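Local coordinates for cell division control protein 4 (Saccharomyces cerevisiae, PDB 3V7D) that recognises phosphorylated proteins such as the CDK inhibitor SIC1 and directs their ubiquitination by the SCF ubiquitin ligase, leading to proteasomal degradation, at residues M143-D148 and K152-Q157; D403-S408 and V439-K444. The protein carries 1 engineered substitution. All coordinates share one frame; numbering follows the deposited sequence.

Contact 1. Residues M143-D148 and K152-Q157; sequences MIRVYD and KKFLLQ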
# COMPACT_ATOMS: atom_id res chain seq x y z
N MET B 143 28.28 -8.56 -14.42
CA MET B 143 27.86 -9.51 -13.40
C MET B 143 26.48 -9.24 -12.80
O MET B 143 26.02 -8.10 -12.75
CB MET B 143 28.89 -9.56 -12.27
CG MET B 143 30.29 -9.94 -12.72
SD MET B 143 30.28 -11.48 -13.65
CE MET B 143 32.04 -11.78 -13.81
N ILE B 144 25.84 -10.30 -12.34
CA ILE B 144 24.62 -10.21 -11.56
C ILE B 144 24.89 -10.83 -10.20
O ILE B 144 25.34 -11.97 -10.11
CB ILE B 144 23.46 -10.97 -12.23
CG1 ILE B 144 23.14 -10.36 -13.60
CG2 ILE B 144 22.23 -10.95 -11.34
CD1 ILE B 144 22.01 -11.06 -14.32
N ARG B 145 24.63 -10.07 -9.14
CA ARG B 145 24.87 -10.59 -7.79
C ARG B 145 23.57 -10.80 -7.04
O ARG B 145 22.66 -9.98 -7.11
CB ARG B 145 25.82 -9.67 -7.01
CG ARG B 145 27.23 -9.63 -7.59
CD ARG B 145 28.15 -8.67 -6.84
NE ARG B 145 28.55 -9.18 -5.53
CZ ARG B 145 29.57 -10.00 -5.33
NH1 ARG B 145 30.30 -10.42 -6.35
NH2 ARG B 145 29.87 -10.42 -4.10
N VAL B 146 23.49 -11.92 -6.33
CA VAL B 146 22.30 -12.30 -5.60
C VAL B 146 22.59 -12.36 -4.11
O VAL B 146 23.58 -12.97 -3.68
CB VAL B 146 21.77 -13.67 -6.06
CG1 VAL B 146 20.47 -14.02 -5.35
CG2 VAL B 146 21.58 -13.69 -7.58
N TYR B 147 21.73 -11.73 -3.32
CA TYR B 147 21.91 -11.68 -1.88
C TYR B 147 20.68 -12.22 -1.15
O TYR B 147 19.55 -12.13 -1.64
CB TYR B 147 22.16 -10.25 -1.41
CG TYR B 147 23.35 -9.54 -2.04
CD1 TYR B 147 23.26 -9.01 -3.33
CD2 TYR B 147 24.53 -9.35 -1.33
CE1 TYR B 147 24.33 -8.35 -3.90
CE2 TYR B 147 25.61 -8.69 -1.90
CZ TYR B 147 25.50 -8.19 -3.18
OH TYR B 147 26.57 -7.53 -3.75
N ASP B 148 20.91 -12.78 0.03
CA ASP B 148 19.87 -13.24 0.94
C ASP B 148 19.54 -12.08 1.88
O ASP B 148 20.40 -11.64 2.63
CB ASP B 148 20.42 -14.42 1.74
CG ASP B 148 19.41 -15.02 2.71
OD1 ASP B 148 18.45 -14.34 3.12
OD2 ASP B 148 19.60 -16.20 3.07
N LYS B 152 21.08 -11.66 5.45
CA LYS B 152 21.89 -10.49 5.09
C LYS B 152 23.32 -10.86 4.70
O LYS B 152 24.29 -10.43 5.33
CB LYS B 152 21.84 -9.43 6.20
CG LYS B 152 20.42 -8.94 6.45
CD LYS B 152 20.26 -8.27 7.80
CE LYS B 152 18.83 -7.78 7.99
NZ LYS B 152 17.85 -8.90 7.94
N LYS B 153 23.43 -11.67 3.66
CA LYS B 153 24.71 -12.17 3.17
C LYS B 153 24.67 -12.32 1.65
O LYS B 153 23.61 -12.40 1.05
CB LYS B 153 25.00 -13.54 3.79
CG LYS B 153 25.23 -13.54 5.30
CD LYS B 153 25.36 -14.96 5.83
CE LYS B 153 25.76 -14.99 7.30
NZ LYS B 153 27.10 -14.38 7.53
N PHE B 154 25.86 -12.37 1.05
CA PHE B 154 26.01 -12.67 -0.37
C PHE B 154 25.74 -14.15 -0.63
O PHE B 154 26.18 -15.00 0.14
CB PHE B 154 27.42 -12.28 -0.81
CG PHE B 154 27.83 -12.83 -2.16
CD1 PHE B 154 27.30 -12.31 -3.32
CD2 PHE B 154 28.77 -13.85 -2.24
CE1 PHE B 154 27.69 -12.81 -4.55
CE2 PHE B 154 29.16 -14.36 -3.47
CZ PHE B 154 28.62 -13.83 -4.62
N LEU B 155 25.01 -14.46 -1.70
CA LEU B 155 24.70 -15.85 -2.05
C LEU B 155 25.56 -16.38 -3.19
O LEU B 155 26.33 -17.32 -3.02
CB LEU B 155 23.22 -16.01 -2.42
CG LEU B 155 22.26 -16.22 -1.26
CD1 LEU B 155 20.84 -16.41 -1.78
CD2 LEU B 155 22.70 -17.40 -0.41
N LEU B 156 25.42 -15.76 -4.35
CA LEU B 156 26.21 -16.16 -5.52
C LEU B 156 26.24 -15.06 -6.58
O LEU B 156 25.40 -14.15 -6.58
CB LEU B 156 25.69 -17.47 -6.12
CG LEU B 156 24.19 -17.66 -6.41
CD1 LEU B 156 23.73 -16.85 -7.62
CD2 LEU B 156 23.89 -19.13 -6.62
N GLN B 157 27.21 -15.16 -7.48
CA GLN B 157 27.32 -14.25 -8.60
C GLN B 157 26.94 -14.97 -9.88
O GLN B 157 27.43 -16.07 -10.16
CB GLN B 157 28.74 -13.69 -8.70
CG GLN B 157 28.99 -12.80 -9.90
CD GLN B 157 30.19 -11.90 -9.70
OE1 GLN B 157 30.06 -10.78 -9.21
NE2 GLN B 157 31.36 -12.38 -10.08
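The guanidinium of R145 lies flat on the ring of F154, the two planes only 13° apart and their centres 4.1 Å from each other. R145 NH2 does most of the touching, 3.3 Å from CE1 of F154 and displaced toward the rim of the ring. Q157 grips the same guanidinium from its edge: Q157 OE1 accepts a hydrogen bond from R145 NH1 at 2.9 Å, with the nitrogen well above the plane of the side-chain amide. M143 packs its CB and CG against that amide. Y147 adds an edge-to-face pair, taking the edge of F154 on its ring face, centroids 5.9 Å apart.

R145 reaches this spot because its chain bends about the CG–CD bond (chi3 73°). Its rotation is then fixed within its own strand, where R145 NE donates to Y147 OH at 3.1 Å, in the guanidinium plane; that hydroxyl is also hydrogen-bonded to the carbonyl of R118.

Underneath runs an antiparallel hairpin interrupted by two irregularities. L155 and L156 both face V146 in a classic bulge, with V146 O taking L155 N at 2.9 Å and L156 N more weakly. K152 and K153 both face D148 in a G1 bulge at the turn, where D148 OD1 bonds to I150 N and D148 OD2 to N151 ND2. On the other face, V146 and L156 lie side by side, V146 CG2 3.8 Å from L156 CD1.

The hairpin forms the outer two strands of a four-stranded WD-propeller blade: 134-139 flanks strand 144-148 on its inner side, while Y147 packs against 113-118 and 455-462 of the adjoining sheet.

Contact 2. Residues D403-S408 and V439-K444; sequences DNILVS and VNFKGK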
# COMPACT_ATOMS: atom_id res chain seq x y z
N ASP B 403 2.66 4.16 0.91
CA ASP B 403 1.71 5.15 1.39
C ASP B 403 2.23 5.84 2.65
O ASP B 403 1.84 6.96 2.95
CB ASP B 403 0.35 4.52 1.67
CG ASP B 403 -0.38 4.10 0.41
OD1 ASP B 403 -0.03 4.59 -0.69
OD2 ASP B 403 -1.30 3.27 0.52
N ASN B 404 3.12 5.17 3.37
CA ASN B 404 3.59 5.66 4.65
C ASN B 404 4.99 6.28 4.63
O ASN B 404 5.28 7.19 5.41
CB ASN B 404 3.56 4.52 5.68
CG ASN B 404 2.15 4.12 6.04
OD1 ASN B 404 1.27 4.96 6.19
ND2 ASN B 404 1.93 2.82 6.20
N ILE B 405 5.84 5.81 3.72
CA ILE B 405 7.26 6.15 3.74
C ILE B 405 7.79 6.51 2.36
O ILE B 405 7.48 5.85 1.38
CB ILE B 405 8.09 4.97 4.31
CG1 ILE B 405 7.84 4.80 5.81
CG2 ILE B 405 9.58 5.19 4.07
CD1 ILE B 405 8.53 5.85 6.66
N LEU B 406 8.60 7.56 2.30
CA LEU B 406 9.42 7.86 1.13
C LEU B 406 10.90 7.76 1.50
O LEU B 406 11.33 8.34 2.50
CB LEU B 406 9.11 9.26 0.60
CG LEU B 406 10.07 9.85 -0.44
CD1 LEU B 406 9.97 9.11 -1.77
CD2 LEU B 406 9.84 11.36 -0.65
N VAL B 407 11.67 7.02 0.71
CA VAL B 407 13.11 6.99 0.86
C VAL B 407 13.72 7.46 -0.46
O VAL B 407 13.39 6.92 -1.51
CB VAL B 407 13.64 5.58 1.19
CG1 VAL B 407 15.16 5.60 1.28
CG2 VAL B 407 13.04 5.07 2.48
N SER B 408 14.59 8.47 -0.42
CA SER B 408 15.16 9.02 -1.65
C SER B 408 16.68 9.12 -1.57
O SER B 408 17.26 9.23 -0.49
CB SER B 408 14.56 10.39 -1.96
OG SER B 408 14.66 11.26 -0.84
N VAL B 439 17.49 2.19 -4.46
CA VAL B 439 16.90 1.95 -3.16
C VAL B 439 15.55 1.24 -3.30
O VAL B 439 14.79 1.49 -4.23
CB VAL B 439 16.78 3.26 -2.32
CG1 VAL B 439 15.60 4.11 -2.79
CG2 VAL B 439 16.62 2.93 -0.86
N ASN B 440 15.27 0.33 -2.37
CA ASN B 440 14.05 -0.46 -2.41
C ASN B 440 13.76 -0.91 -0.98
O ASN B 440 14.68 -1.25 -0.23
CB ASN B 440 14.25 -1.68 -3.32
CG ASN B 440 12.94 -2.38 -3.68
OD1 ASN B 440 12.10 -2.64 -2.83
ND2 ASN B 440 12.77 -2.68 -4.97
N PHE B 441 12.50 -0.88 -0.59
CA PHE B 441 12.15 -1.40 0.73
C PHE B 441 10.81 -2.11 0.75
O PHE B 441 9.93 -1.83 -0.06
CB PHE B 441 12.20 -0.29 1.80
CG PHE B 441 11.13 0.76 1.66
CD1 PHE B 441 9.87 0.56 2.21
CD2 PHE B 441 11.38 1.95 1.00
CE1 PHE B 441 8.88 1.52 2.08
CE2 PHE B 441 10.40 2.92 0.87
CZ PHE B 441 9.15 2.70 1.41
N LYS B 442 10.68 -3.04 1.69
CA LYS B 442 9.41 -3.69 1.95
C LYS B 442 9.37 -4.10 3.41
O LYS B 442 10.26 -4.81 3.89
CB LYS B 442 9.22 -4.92 1.05
CG LYS B 442 7.78 -5.43 1.03
CD LYS B 442 7.59 -6.64 0.12
CE LYS B 442 8.16 -7.92 0.73
NZ LYS B 442 7.70 -9.15 0.01
N GLY B 443 8.36 -3.63 4.13
CA GLY B 443 8.21 -3.94 5.54
C GLY B 443 9.40 -3.51 6.38
O GLY B 443 9.74 -2.32 6.44
N LYS B 444 10.05 -4.48 7.01
CA LYS B 444 11.11 -4.21 7.97
C LYS B 444 12.47 -4.02 7.30
O LYS B 444 13.45 -3.67 7.96
CB LYS B 444 11.21 -5.35 8.97
CG LYS B 444 11.40 -6.72 8.31
CD LYS B 444 11.51 -7.84 9.32
CE LYS B 444 12.96 -8.12 9.68
NZ LYS B 444 13.07 -8.92 10.92
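I405 and V407 meet F441 and V439 between two neighbouring blades of the WD-repeat beta-propeller, where strand 405-410 of one sheet faces strand 435-442 of the next. The two strands run roughly antiparallel, but their axes come no closer than 7.8 Å, a sheet-to-sheet spacing filled by side chains.

F441 is the wedge. Its CG sits between the backbone N and the carbonyl carbon (chi1 68°), which sends the ring straight across the gap so that its tip meets I405 and its CD2–CE2 side meets V407. F441 CZ comes within 3.7 Å of I405 CG2, while F441 CE2 lies 3.8 Å from V407 CG2, with the methyl oblique to the ring.

V407 divides its two branches between two partners. With CG1 trans to the nitrogen (chi1 178°), that methyl goes to V439 and CG2 is left for the phenylalanine. V439 answers with its own CG2, 3.7 Å from V407 CG1. I405 offers CB and CG2 to the ring, and its side chain also packs on W105 and Y106 of helix 87-106. F414 and L446 help close the apolar layer, touching V407 and V439 in the first case and V439 and F441 in the second.

The backbone oxygen I405 O lies at the ring's edge, near its plane, 3.6 Å from F441 CZ.

Both contacts belong to the propeller, but they build it in different ways. Contact 1 joins consecutive strands within one blade, at its outer edge and partly in solvent, and relies on backbone hydrogen bonds plus a polar-aromatic cluster. Contact 2 joins strands of two separate blades, 31 residues apart in sequence; it is fully buried and held by apolar side-chain packing, with no hydrogen bond between its segments. The centres of contact 1 and contact 2 are about 21 Å apart, and the two do not touch. They share a neighbour all the same: the sheet containing 435-442 supplies one side of contact 2, and its other strands, 113-118 and 455-462, pack on the side chain of Y147 in contact 1.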